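Local coordinates for phosphoribosylaminoimidazole carboxylase, ATPase subunit (Thermotoga maritima, PDB 3AX6), which probably catalyses the ATP-dependent carboxylation of 5-aminoimidazole ribonucleotide with bicarbonate to give N5-carboxyaminoimidazole ribonucleotide in purine biosynthesis, at residues M1-I6 against G24-V29; I28-T33 against E54-L59; L305-Y310 against I367-S372; E326-H331 against G345-V350. All coordinates share one frame; numbering follows the deposited sequence.

Contact 1 of 4, residues M1-I6 against G24-V29; sequences MKKIGI and GFYVIV
K3 and Y26 run side by side out of the same face of a parallel sheet, and their ends meet as a cation-pi pair. With CG of Y26 anti to the backbone N (chi1 -172°), the ring stands next to the K3 chain, which is extended until it bends at its last torsion (chi4 -65°). That bend sets NZ over one face of the ring, 3.5 Å from its centroid and displaced toward the CD2-CE2 rim. The phenol OH is bonded to E44. Selenomethionine M1 reaches the ring edge instead, its SE 3.9 Å from Y26 CB. On the other side of the sheet I4 CD1 sits off-centre against the F25 ring, 3.8 Å from CG, and I6 CD1 meets V27 CG2 at 3.7 Å. Alternating backbone bonds run from Y26 N to K2 O, I4 N to Y26 O (2.7 Å), I28 N to I4 O and I6 N to I28 O. G24, at positive phi, closes helix 11-22 as the C-prime residue of a Schellman motif. This is the first beta-alpha-beta unit of the Rossmann-like preATP-grasp domain: helix 11-22 packs on I6, V27 and V29, helix 277-285 on I4 and F25, and strands 65-68 and 44-47 flank the pair.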
loop_
_atom_site.group_PDB
_atom_site.type_symbol
_atom_site.label_atom_id
_atom_site.label_comp_id
_atom_site.label_asym_id
_atom_site.label_seq_id
_atom_site.Cartn_x
_atom_site.Cartn_y
_atom_site.Cartn_z
HETATM N N MSE A 1 4.783 -2.106 -22.380
HETATM C CA MSE A 1 4.169 -2.492 -21.078
HETATM C C MSE A 1 3.388 -3.802 -21.207
HETATM O O MSE A 1 2.417 -3.880 -21.959
HETATM C CB MSE A 1 3.240 -1.372 -20.600
HETATM C CG MSE A 1 2.594 -1.621 -19.248
HETATM SE SE MSE A 1 1.543 -0.116 -18.616
HETATM C CE MSE A 1 2.930 0.859 -17.681
ATOM N N LYS A 2 3.820 -4.831 -20.481
ATOM C CA LYS A 2 3.149 -6.130 -20.515
ATOM C C LYS A 2 1.757 -6.029 -19.906
ATOM O O LYS A 2 1.503 -5.177 -19.058
ATOM C CB LYS A 2 3.964 -7.184 -19.759
ATOM C CG LYS A 2 5.305 -7.505 -20.398
ATOM C CD LYS A 2 6.041 -8.598 -19.631
ATOM C CE LYS A 2 7.382 -8.937 -20.281
ATOM N NZ LYS A 2 8.092 -10.048 -19.576
ATOM N N LYS A 3 0.861 -6.906 -20.346
ATOM C CA LYS A 3 -0.512 -6.910 -19.861
ATOM C C LYS A 3 -0.829 -8.128 -19.005
ATOM O O LYS A 3 -0.460 -9.250 -19.340
ATOM C CB LYS A 3 -1.482 -6.860 -21.042
ATOM C CG LYS A 3 -1.315 -5.643 -21.950
ATOM C CD LYS A 3 -2.285 -5.684 -23.131
ATOM C CE LYS A 3 -2.087 -4.499 -24.072
ATOM N NZ LYS A 3 -2.407 -3.203 -23.419
ATOM N N ILE A 4 -1.512 -7.892 -17.893
ATOM C CA ILE A 4 -1.916 -8.965 -16.992
ATOM C C ILE A 4 -3.440 -9.011 -16.950
ATOM O O ILE A 4 -4.097 -7.999 -16.685
ATOM C CB ILE A 4 -1.391 -8.735 -15.554
ATOM C CG1 ILE A 4 0.138 -8.829 -15.531
ATOM C CG2 ILE A 4 -1.999 -9.763 -14.607
ATOM C CD1 ILE A 4 0.752 -8.517 -14.187
ATOM N N GLY A 5 -3.998 -10.182 -17.229
ATOM C CA GLY A 5 -5.437 -10.341 -17.199
ATOM C C GLY A 5 -5.825 -10.966 -15.872
ATOM O O GLY A 5 -5.175 -11.913 -15.412
ATOM N N ILE A 6 -6.874 -10.436 -15.249
ATOM C CA ILE A 6 -7.325 -10.953 -13.964
ATOM C C ILE A 6 -8.805 -11.316 -13.985
ATOM O O ILE A 6 -9.656 -10.466 -14.228
ATOM C CB ILE A 6 -7.101 -9.923 -12.828
ATOM C CG1 ILE A 6 -5.634 -9.499 -12.778
ATOM C CG2 ILE A 6 -7.501 -10.531 -11.487
ATOM C CD1 ILE A 6 -5.338 -8.480 -11.698
ATOM N N GLY A 24 4.229 -1.363 -12.829
ATOM C CA GLY A 24 4.278 -0.928 -14.216
ATOM C C GLY A 24 3.558 -1.801 -15.230
ATOM O O GLY A 24 3.837 -1.729 -16.424
ATOM N N PHE A 25 2.625 -2.626 -14.780
ATOM C CA PHE A 25 1.913 -3.481 -15.704
ATOM C C PHE A 25 0.554 -2.926 -16.098
ATOM O O PHE A 25 -0.033 -2.107 -15.392
ATOM C CB PHE A 25 1.749 -4.874 -15.096
ATOM C CG PHE A 25 3.043 -5.600 -14.904
ATOM C CD1 PHE A 25 3.804 -5.988 -16.001
ATOM C CD2 PHE A 25 3.512 -5.889 -13.628
ATOM C CE1 PHE A 25 5.016 -6.655 -15.827
ATOM C CE2 PHE A 25 4.718 -6.551 -13.446
ATOM C CZ PHE A 25 5.472 -6.936 -14.549
ATOM N N TYR A 26 0.063 -3.378 -17.243
ATOM C CA TYR A 26 -1.233 -2.959 -17.744
ATOM C C TYR A 26 -2.181 -4.069 -17.308
ATOM O O TYR A 26 -1.884 -5.242 -17.519
ATOM C CB TYR A 26 -1.199 -2.880 -19.269
ATOM C CG TYR A 26 -2.433 -2.279 -19.894
ATOM C CD1 TYR A 26 -2.547 -0.902 -20.062
ATOM C CD2 TYR A 26 -3.477 -3.085 -20.341
ATOM C CE1 TYR A 26 -3.663 -0.339 -20.669
ATOM C CE2 TYR A 26 -4.606 -2.529 -20.950
ATOM C CZ TYR A 26 -4.686 -1.156 -21.111
ATOM O OH TYR A 26 -5.771 -0.593 -21.733
ATOM N N VAL A 27 -3.311 -3.718 -16.696
ATOM C CA VAL A 27 -4.247 -4.743 -16.246
ATOM C C VAL A 27 -5.652 -4.661 -16.810
ATOM O O VAL A 27 -6.280 -3.602 -16.834
ATOM C CB VAL A 27 -4.376 -4.769 -14.713
ATOM C CG1 VAL A 27 -4.787 -3.403 -14.205
ATOM C CG2 VAL A 27 -5.415 -5.806 -14.299
ATOM N N ILE A 28 -6.134 -5.808 -17.261
ATOM C CA ILE A 28 -7.470 -5.932 -17.804
ATOM C C ILE A 28 -8.198 -6.927 -16.891
ATOM O O ILE A 28 -7.751 -8.065 -16.714
ATOM C CB ILE A 28 -7.415 -6.406 -19.297
ATOM C CG1 ILE A 28 -8.640 -7.251 -19.648
ATOM C CG2 ILE A 28 -6.128 -7.159 -19.566
ATOM C CD1 ILE A 28 -9.938 -6.481 -19.666
ATOM N N VAL A 29 -9.296 -6.465 -16.287
ATOM C CA VAL A 29 -10.111 -7.265 -15.365
ATOM C C VAL A 29 -11.395 -7.833 -16.001
ATOM O O VAL A 29 -12.070 -7.161 -16.778
ATOM C CB VAL A 29 -10.514 -6.416 -14.109
ATOM C CG1 VAL A 29 -11.599 -7.119 -13.314
ATOM C CG2 VAL A 29 -9.302 -6.162 -13.227
#

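Contact 2 of 4, residues I28-T33 against E54-L59; sequences IVLDPT and ERIEDL
L30 and L59 interlock between a strand and the helix laid almost antiparallel on it, the short axes 9.5 Å apart at 167°. L59 is the knob of the helix. Its CG lies anti to the backbone N (chi1 177°), and the two methyls beyond it fork over the strand: CD2 rests on L30 CB at 3.9 Å, while CD1 drops beside I28, 3.6 Å from I28 O. The I28 and L59 side chains pass alongside each other, pointing opposite ways; the very short approach of their carbons is doubtful in the model. L30 answers with a bump of its own. Its CD1 enters the shallow hollow between I56 and L59, touching the helix backbone at I56 CA (3.6 Å) and the branch methyl I56 CG2 (3.9 Å), with L59 CB forming the other wall. In the Rossmann-like preATP-grasp domain this helix, 53-61, covers one face of the parallel sheet, where I46 of the neighbouring strand 44-47 also touches I28, L59 and R55. An alanine in place of L59 would probably leave a gap over I28 and L30 where the two methyls had sat, loosening the helix on the sheet. At the margin R55 turns away from the strand and grips D58 side-on, NE and NH2 both directed at OD2, the latter at 2.6 Å. Beyond L30, the end of I56 leads on to T77, L78 and L81 of helix 75-83.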
loop_
_atom_site.group_PDB
_atom_site.type_symbol
_atom_site.label_atom_id
_atom_site.label_comp_id
_atom_site.label_asym_id
_atom_site.label_seq_id
_atom_site.Cartn_x
_atom_site.Cartn_y
_atom_site.Cartn_z
ATOM N N ILE A 28 -6.134 -5.808 -17.261
ATOM C CA ILE A 28 -7.470 -5.932 -17.804
ATOM C C ILE A 28 -8.198 -6.927 -16.891
ATOM O O ILE A 28 -7.751 -8.065 -16.714
ATOM C CB ILE A 28 -7.415 -6.406 -19.297
ATOM C CG1 ILE A 28 -8.640 -7.251 -19.648
ATOM C CG2 ILE A 28 -6.128 -7.159 -19.566
ATOM C CD1 ILE A 28 -9.938 -6.481 -19.666
ATOM N N VAL A 29 -9.296 -6.465 -16.287
ATOM C CA VAL A 29 -10.111 -7.265 -15.365
ATOM C C VAL A 29 -11.395 -7.833 -16.001
ATOM O O VAL A 29 -12.070 -7.161 -16.778
ATOM C CB VAL A 29 -10.514 -6.416 -14.109
ATOM C CG1 VAL A 29 -11.599 -7.119 -13.314
ATOM C CG2 VAL A 29 -9.302 -6.162 -13.227
ATOM N N LEU A 30 -11.713 -9.079 -15.663
ATOM C CA LEU A 30 -12.917 -9.728 -16.164
ATOM C C LEU A 30 -13.791 -10.055 -14.962
ATOM O O LEU A 30 -13.378 -10.792 -14.066
ATOM C CB LEU A 30 -12.580 -11.006 -16.937
ATOM C CG LEU A 30 -13.772 -11.794 -17.508
ATOM C CD1 LEU A 30 -13.282 -12.721 -18.613
ATOM C CD2 LEU A 30 -14.479 -12.603 -16.399
ATOM N N ASP A 31 -14.998 -9.494 -14.951
ATOM C CA ASP A 31 -15.940 -9.693 -13.857
ATOM C C ASP A 31 -17.362 -9.434 -14.384
ATOM O O ASP A 31 -17.572 -8.521 -15.190
ATOM C CB ASP A 31 -15.603 -8.722 -12.724
ATOM C CG ASP A 31 -16.247 -9.110 -11.412
ATOM O OD1 ASP A 31 -15.690 -9.984 -10.705
ATOM O OD2 ASP A 31 -17.318 -8.544 -11.093
ATOM N N PRO A 32 -18.351 -10.230 -13.940
ATOM C CA PRO A 32 -19.740 -10.070 -14.389
ATOM C C PRO A 32 -20.478 -8.837 -13.876
ATOM O O PRO A 32 -21.606 -8.565 -14.287
ATOM C CB PRO A 32 -20.398 -11.372 -13.945
ATOM C CG PRO A 32 -19.662 -11.701 -12.710
ATOM C CD PRO A 32 -18.222 -11.420 -13.082
ATOM N N THR A 33 -19.837 -8.090 -12.988
ATOM C CA THR A 33 -20.439 -6.883 -12.438
ATOM C C THR A 33 -19.770 -5.619 -12.978
ATOM O O THR A 33 -18.576 -5.398 -12.774
ATOM C CB THR A 33 -20.336 -6.868 -10.904
ATOM O OG1 THR A 33 -20.986 -8.028 -10.370
ATOM C CG2 THR A 33 -20.980 -5.604 -10.337
ATOM N N GLU A 54 -16.052 -17.907 -24.463
ATOM C CA GLU A 54 -15.493 -16.975 -25.429
ATOM C C GLU A 54 -14.986 -15.653 -24.852
ATOM O O GLU A 54 -14.128 -15.009 -25.452
ATOM C CB GLU A 54 -16.519 -16.713 -26.532
ATOM C CG GLU A 54 -17.027 -17.997 -27.167
ATOM C CD GLU A 54 -18.010 -17.754 -28.296
ATOM O OE1 GLU A 54 -18.997 -17.009 -28.085
ATOM O OE2 GLU A 54 -17.796 -18.320 -29.391
ATOM N N ARG A 55 -15.492 -15.246 -23.695
ATOM C CA ARG A 55 -15.043 -13.982 -23.114
ATOM C C ARG A 55 -13.726 -14.111 -22.342
ATOM O O ARG A 55 -12.868 -13.235 -22.433
ATOM C CB ARG A 55 -16.124 -13.397 -22.204
ATOM C CG ARG A 55 -16.410 -11.919 -22.447
ATOM C CD ARG A 55 -17.225 -11.700 -23.714
ATOM N NE ARG A 55 -16.490 -12.079 -24.915
ATOM C CZ ARG A 55 -17.051 -12.263 -26.106
ATOM N NH1 ARG A 55 -18.360 -12.106 -26.258
ATOM N NH2 ARG A 55 -16.306 -12.611 -27.149
ATOM N N ILE A 56 -13.559 -15.193 -21.584
ATOM C CA ILE A 56 -12.322 -15.378 -20.830
ATOM C C ILE A 56 -11.229 -15.665 -21.859
ATOM O O ILE A 56 -10.042 -15.434 -21.620
ATOM C CB ILE A 56 -12.422 -16.558 -19.799
ATOM C CG1 ILE A 56 -12.248 -17.903 -20.494
ATOM C CG2 ILE A 56 -13.764 -16.533 -19.085
ATOM C CD1 ILE A 56 -10.805 -18.324 -20.624
ATOM N N GLU A 57 -11.657 -16.161 -23.014
ATOM C CA GLU A 57 -10.754 -16.479 -24.108
ATOM C C GLU A 57 -10.174 -15.174 -24.646
ATOM O O GLU A 57 -8.979 -15.095 -24.942
ATOM C CB GLU A 57 -11.518 -17.231 -25.196
ATOM C CG GLU A 57 -10.656 -17.919 -26.227
ATOM C CD GLU A 57 -11.271 -19.228 -26.686
ATOM O OE1 GLU A 57 -12.478 -19.231 -27.025
ATOM O OE2 GLU A 57 -10.549 -20.252 -26.705
ATOM N N ASP A 58 -11.017 -14.153 -24.765
ATOM C CA ASP A 58 -10.545 -12.853 -25.233
ATOM C C ASP A 58 -9.555 -12.305 -24.216
ATOM O O ASP A 58 -8.536 -11.727 -24.587
ATOM C CB ASP A 58 -11.691 -11.847 -25.366
ATOM C CG ASP A 58 -12.696 -12.238 -26.421
ATOM O OD1 ASP A 58 -12.287 -12.535 -27.563
ATOM O OD2 ASP A 58 -13.900 -12.239 -26.103
ATOM N N LEU A 59 -9.870 -12.490 -22.935
ATOM C CA LEU A 59 -9.018 -12.012 -21.853
ATOM C C LEU A 59 -7.627 -12.632 -21.881
ATOM O O LEU A 59 -6.631 -11.923 -21.789
ATOM C CB LEU A 59 -9.643 -12.305 -20.491
ATOM C CG LEU A 59 -8.723 -11.879 -19.339
ATOM C CD1 LEU A 59 -8.782 -10.378 -19.214
ATOM C CD2 LEU A 59 -9.131 -12.523 -18.030
#

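Contact 3 of 4, residues L305-Y310 against I367-S372; sequences LGEEGY and ILKVVS
Y310 lays its ring against V371, and this is the tight end of the contact. V371 CG1 stands over one face, 3.6 Å from the ring centroid and shifted toward CD1 and CE1, while CG2 of the same valine touches CE2 at 3.7 Å. S372 OG lies at the ring edge, near its plane, 3.3 Å from Y310 CD1. At this last position of the type II turn E307-Y310, CB points toward the strand and CG is set beside the backbone N (chi1 -71°). An alanine at Y310 would probably leave both V371 methyls without their aromatic cover and weaken the hold of the turn on strand 369-372. At the other end the side chains meet loosely and a water takes part. One straight backbone bond, E307 N to V370 O (3.0 Å), joins the two segments there. Beside it the water donates to L305 O and to E307 OE2 and accepts from V370 N. E307 OE2 and K369 NZ form only a long salt bridge of 3.9 Å. Strand 369-372 also pairs with strand 314-317. The loop thus appears to be held by ring packing, one direct backbone bond and a bridging water, with the long ion pair likely to add little.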
loop_
_atom_site.group_PDB
_atom_site.type_symbol
_atom_site.label_atom_id
_atom_site.label_comp_id
_atom_site.label_asym_id
_atom_site.label_seq_id
_atom_site.Cartn_x
_atom_site.Cartn_y
_atom_site.Cartn_z
ATOM N N LEU A 305 -16.983 -7.411 9.345
ATOM C CA LEU A 305 -18.144 -7.919 8.628
ATOM C C LEU A 305 -19.326 -7.024 8.953
ATOM O O LEU A 305 -19.373 -6.412 10.016
ATOM C CB LEU A 305 -18.475 -9.352 9.065
ATOM C CG LEU A 305 -17.393 -10.436 9.061
ATOM C CD1 LEU A 305 -18.017 -11.742 9.527
ATOM C CD2 LEU A 305 -16.798 -10.608 7.675
ATOM N N GLY A 306 -20.281 -6.942 8.037
ATOM C CA GLY A 306 -21.446 -6.117 8.294
ATOM C C GLY A 306 -22.191 -6.666 9.492
ATOM O O GLY A 306 -22.392 -7.870 9.597
ATOM N N GLU A 307 -22.584 -5.788 10.404
ATOM C CA GLU A 307 -23.318 -6.189 11.596
ATOM C C GLU A 307 -24.712 -6.663 11.213
ATOM O O GLU A 307 -25.253 -6.266 10.172
ATOM C CB GLU A 307 -23.444 -5.015 12.575
ATOM C CG GLU A 307 -22.153 -4.622 13.279
ATOM C CD GLU A 307 -21.559 -5.765 14.090
ATOM O OE1 GLU A 307 -22.273 -6.326 14.953
ATOM O OE2 GLU A 307 -20.376 -6.103 13.862
ATOM N N GLU A 308 -25.288 -7.511 12.059
ATOM C CA GLU A 308 -26.633 -8.030 11.832
ATOM C C GLU A 308 -27.669 -6.906 11.838
ATOM O O GLU A 308 -27.516 -5.912 12.547
ATOM C CB GLU A 308 -26.996 -9.042 12.919
ATOM C CG GLU A 308 -26.281 -10.371 12.817
ATOM C CD GLU A 308 -26.505 -11.240 14.043
ATOM O OE1 GLU A 308 -27.676 -11.445 14.428
ATOM O OE2 GLU A 308 -25.505 -11.716 14.621
ATOM N N GLY A 309 -28.719 -7.066 11.039
ATOM C CA GLY A 309 -29.779 -6.075 10.999
ATOM C C GLY A 309 -29.467 -4.765 10.305
ATOM O O GLY A 309 -30.178 -3.775 10.494
ATOM N N TYR A 310 -28.410 -4.746 9.504
ATOM C CA TYR A 310 -28.034 -3.541 8.776
ATOM C C TYR A 310 -27.866 -3.856 7.306
ATOM O O TYR A 310 -27.176 -4.804 6.950
ATOM C CB TYR A 310 -26.743 -2.967 9.341
ATOM C CG TYR A 310 -26.931 -2.348 10.696
ATOM C CD1 TYR A 310 -27.561 -1.114 10.833
ATOM C CD2 TYR A 310 -26.513 -3.009 11.848
ATOM C CE1 TYR A 310 -27.774 -0.549 12.086
ATOM C CE2 TYR A 310 -26.720 -2.452 13.109
ATOM C CZ TYR A 310 -27.352 -1.222 13.219
ATOM O OH TYR A 310 -27.572 -0.667 14.461
ATOM N N ILE A 367 -15.302 -2.388 19.122
ATOM C CA ILE A 367 -15.490 -0.963 18.863
ATOM C C ILE A 367 -15.779 -0.629 17.397
ATOM O O ILE A 367 -16.695 0.140 17.096
ATOM C CB ILE A 367 -14.240 -0.180 19.325
ATOM C CG1 ILE A 367 -14.056 -0.369 20.832
ATOM C CG2 ILE A 367 -14.359 1.291 18.962
ATOM C CD1 ILE A 367 -12.818 0.306 21.392
ATOM N N LEU A 368 -14.980 -1.188 16.492
ATOM C CA LEU A 368 -15.155 -0.958 15.065
ATOM C C LEU A 368 -16.307 -1.790 14.543
ATOM O O LEU A 368 -16.335 -3.001 14.742
ATOM C CB LEU A 368 -13.886 -1.339 14.301
ATOM C CG LEU A 368 -12.955 -0.194 13.916
ATOM C CD1 LEU A 368 -11.771 -0.733 13.123
ATOM C CD2 LEU A 368 -13.733 0.827 13.098
ATOM N N LYS A 369 -17.256 -1.151 13.869
ATOM C CA LYS A 369 -18.398 -1.876 13.334
ATOM C C LYS A 369 -18.956 -1.272 12.055
ATOM O O LYS A 369 -19.121 -0.058 11.950
ATOM C CB LYS A 369 -19.496 -1.963 14.396
ATOM C CG LYS A 369 -19.043 -2.688 15.650
ATOM C CD LYS A 369 -20.185 -3.007 16.592
ATOM C CE LYS A 369 -19.686 -3.826 17.777
ATOM N NZ LYS A 369 -18.949 -5.048 17.330
ATOM N N VAL A 370 -19.226 -2.130 11.079
ATOM C CA VAL A 370 -19.789 -1.701 9.809
ATOM C C VAL A 370 -21.298 -1.779 9.950
ATOM O O VAL A 370 -21.860 -2.843 10.176
ATOM C CB VAL A 370 -19.344 -2.609 8.660
ATOM C CG1 VAL A 370 -19.958 -2.130 7.352
ATOM C CG2 VAL A 370 -17.826 -2.629 8.576
ATOM N N VAL A 371 -21.941 -0.629 9.817
ATOM C CA VAL A 371 -23.382 -0.501 9.953
ATOM C C VAL A 371 -23.951 0.123 8.678
ATOM O O VAL A 371 -23.236 0.294 7.692
ATOM C CB VAL A 371 -23.683 0.362 11.216
ATOM C CG1 VAL A 371 -25.039 1.033 11.136
ATOM C CG2 VAL A 371 -23.613 -0.523 12.448
ATOM N N SER A 372 -25.241 0.433 8.686
ATOM C CA SER A 372 -25.883 1.044 7.534
ATOM C C SER A 372 -26.080 2.527 7.794
ATOM O O SER A 372 -26.237 2.961 8.939
ATOM C CB SER A 372 -27.248 0.410 7.282
ATOM O OG SER A 372 -28.184 0.850 8.249
HETATM O O HOH W 1 -18.819 -4.964 12.136
#

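Contact 4 of 4, residues E326-H331 against G345-V350; sequences EGLSLH and GHFTVV
H331 and H346 are paired across a hydrogen-bonded site of an antiparallel beta hairpin, strands 328-332 and 343-350, at the edge of the eight-stranded antiparallel sheet that runs through the ATP-grasp and C-terminal domains. Both backbone groups of this pair are satisfied: H331 N gives to H346 O (2.8 Å), and H346 N to H331 O. S329 and T348 are matched the same way, S329 N to T348 O and T348 N to S329 O, and the ladder ends with V350 N on G327 O (3.0 Å), the donor lying above the carbonyl plane. G327, with positive phi, leaves room for V350 O where a CB would clash; that oxygen takes a bond from a water. A second water lies 3.1 Å from S329 OG and makes a weak bond with T348 OG1. Carbonyls of the edge strand facing outward find donors in the second subunit of the dimer, L328 O from its R283 NH2 and L330 O from its K22 NZ. On the apolar face L328 CD2 fits closely between V349 CG2 (3.4 Å) and F347 CD1, under helix 354-364. On the polar face Y333 OH bonds ND1 of H346, whose ring also stacks on H267. Over one face of that imidazole, 3.7 Å from its centroid, sits CB of H331.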
loop_
_atom_site.group_PDB
_atom_site.type_symbol
_atom_site.label_atom_id
_atom_site.label_comp_id
_atom_site.label_asym_id
_atom_site.label_seq_id
_atom_site.Cartn_x
_atom_site.Cartn_y
_atom_site.Cartn_z
ATOM N N GLU A 326 -2.747 2.683 19.386
ATOM C CA GLU A 326 -1.495 2.685 18.639
ATOM C C GLU A 326 -1.228 1.375 17.908
ATOM O O GLU A 326 -1.315 0.298 18.487
ATOM C CB GLU A 326 -0.314 2.991 19.563
ATOM C CG GLU A 326 1.014 2.997 18.825
ATOM C CD GLU A 326 2.181 3.406 19.693
ATOM O OE1 GLU A 326 2.449 2.714 20.705
ATOM O OE2 GLU A 326 2.835 4.421 19.354
ATOM N N GLY A 327 -0.887 1.482 16.629
ATOM C CA GLY A 327 -0.613 0.301 15.833
ATOM C C GLY A 327 -1.826 -0.188 15.059
ATOM O O GLY A 327 -1.698 -1.046 14.190
ATOM N N LEU A 328 -3.000 0.352 15.370
ATOM C CA LEU A 328 -4.238 -0.034 14.690
ATOM C C LEU A 328 -4.378 0.744 13.381
ATOM O O LEU A 328 -4.267 1.967 13.366
ATOM C CB LEU A 328 -5.445 0.271 15.598
ATOM C CG LEU A 328 -6.944 0.016 15.303
ATOM C CD1 LEU A 328 -7.289 0.266 13.843
ATOM C CD2 LEU A 328 -7.332 -1.386 15.708
ATOM N N SER A 329 -4.600 0.034 12.281
ATOM C CA SER A 329 -4.810 0.685 10.996
ATOM C C SER A 329 -6.042 0.026 10.377
ATOM O O SER A 329 -6.322 -1.148 10.630
ATOM C CB SER A 329 -3.591 0.525 10.080
ATOM O OG SER A 329 -3.405 -0.821 9.695
ATOM N N LEU A 330 -6.780 0.778 9.572
ATOM C CA LEU A 330 -7.992 0.258 8.965
ATOM C C LEU A 330 -7.939 0.081 7.454
ATOM O O LEU A 330 -7.400 0.917 6.733
ATOM C CB LEU A 330 -9.162 1.165 9.325
ATOM C CG LEU A 330 -10.436 0.946 8.515
ATOM C CD1 LEU A 330 -10.969 -0.462 8.756
ATOM C CD2 LEU A 330 -11.466 1.992 8.910
ATOM N N HIS A 331 -8.518 -1.016 6.981
ATOM C CA HIS A 331 -8.569 -1.311 5.557
ATOM C C HIS A 331 -10.015 -1.633 5.174
ATOM O O HIS A 331 -10.411 -2.788 5.105
ATOM C CB HIS A 331 -7.671 -2.501 5.227
ATOM C CG HIS A 331 -7.341 -2.615 3.774
ATOM N ND1 HIS A 331 -8.241 -2.294 2.780
ATOM C CD2 HIS A 331 -6.221 -3.045 3.144
ATOM C CE1 HIS A 331 -7.692 -2.522 1.601
ATOM N NE2 HIS A 331 -6.466 -2.978 1.794
ATOM N N GLY A 345 -14.257 -5.486 5.089
ATOM C CA GLY A 345 -12.884 -5.036 5.226
ATOM C C GLY A 345 -12.191 -5.724 6.379
ATOM O O GLY A 345 -12.664 -6.748 6.882
ATOM N N HIS A 346 -11.052 -5.177 6.781
ATOM C CA HIS A 346 -10.311 -5.718 7.904
ATOM C C HIS A 346 -9.503 -4.598 8.535
ATOM O O HIS A 346 -9.348 -3.525 7.943
ATOM C CB HIS A 346 -9.376 -6.872 7.464
ATOM C CG HIS A 346 -8.198 -6.441 6.636
ATOM N ND1 HIS A 346 -8.242 -6.355 5.261
ATOM C CD2 HIS A 346 -6.940 -6.083 6.992
ATOM C CE1 HIS A 346 -7.064 -5.963 4.806
ATOM N NE2 HIS A 346 -6.256 -5.790 5.835
ATOM N N PHE A 347 -9.032 -4.827 9.754
ATOM C CA PHE A 347 -8.194 -3.861 10.426
ATOM C C PHE A 347 -7.055 -4.673 11.008
ATOM O O PHE A 347 -7.204 -5.873 11.251
ATOM C CB PHE A 347 -8.973 -3.052 11.486
ATOM C CG PHE A 347 -9.376 -3.826 12.712
ATOM C CD1 PHE A 347 -8.469 -4.050 13.743
ATOM C CD2 PHE A 347 -10.688 -4.274 12.863
ATOM C CE1 PHE A 347 -8.864 -4.701 14.909
ATOM C CE2 PHE A 347 -11.095 -4.926 14.020
ATOM C CZ PHE A 347 -10.189 -5.141 15.049
ATOM N N THR A 348 -5.905 -4.036 11.186
ATOM C CA THR A 348 -4.727 -4.717 11.699
ATOM C C THR A 348 -4.113 -3.950 12.854
ATOM O O THR A 348 -4.167 -2.723 12.905
ATOM C CB THR A 348 -3.664 -4.863 10.600
ATOM O OG1 THR A 348 -4.210 -5.595 9.495
ATOM C CG2 THR A 348 -2.459 -5.604 11.127
ATOM N N VAL A 349 -3.528 -4.685 13.786
ATOM C CA VAL A 349 -2.895 -4.071 14.935
ATOM C C VAL A 349 -1.475 -4.595 15.011
ATOM O O VAL A 349 -1.256 -5.769 15.337
ATOM C CB VAL A 349 -3.647 -4.426 16.237
ATOM C CG1 VAL A 349 -2.842 -3.987 17.440
ATOM C CG2 VAL A 349 -5.015 -3.754 16.242
ATOM N N VAL A 350 -0.508 -3.736 14.685
ATOM C CA VAL A 350 0.892 -4.136 14.739
ATOM C C VAL A 350 1.492 -3.698 16.064
ATOM O O VAL A 350 1.226 -2.595 16.545
ATOM C CB VAL A 350 1.713 -3.537 13.567
ATOM C CG1 VAL A 350 1.211 -4.103 12.253
ATOM C CG2 VAL A 350 1.610 -2.017 13.562
HETATM O O HOH W 2 2.115 -0.183 18.486
HETATM O O HOH W 3 -5.144 -2.732 7.984
#

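Overall arrangement
Contacts 1 and 2 share strand 26-31 and build one Rossmann-like sheet: the first is pairing of neighbouring strands, the second the apolar packing of a helix on that sheet, linked where I6 O probably accepts from L30 N and L59 touches G5. Contacts 3 and 4 belong to the C-terminal part of the chain, centres about 17 Å apart, with the hairpin of contact 4 nested in the loop closed by contact 3; L368 packs on F347 between them. Contacts 2 and 4 are largely buried, 1 and 3 partly so. Contact 4 has a full backbone ladder, whereas contact 3 adds a bridging water to one backbone bond and ring packing. Contacts 1 and 4 both touch the second subunit.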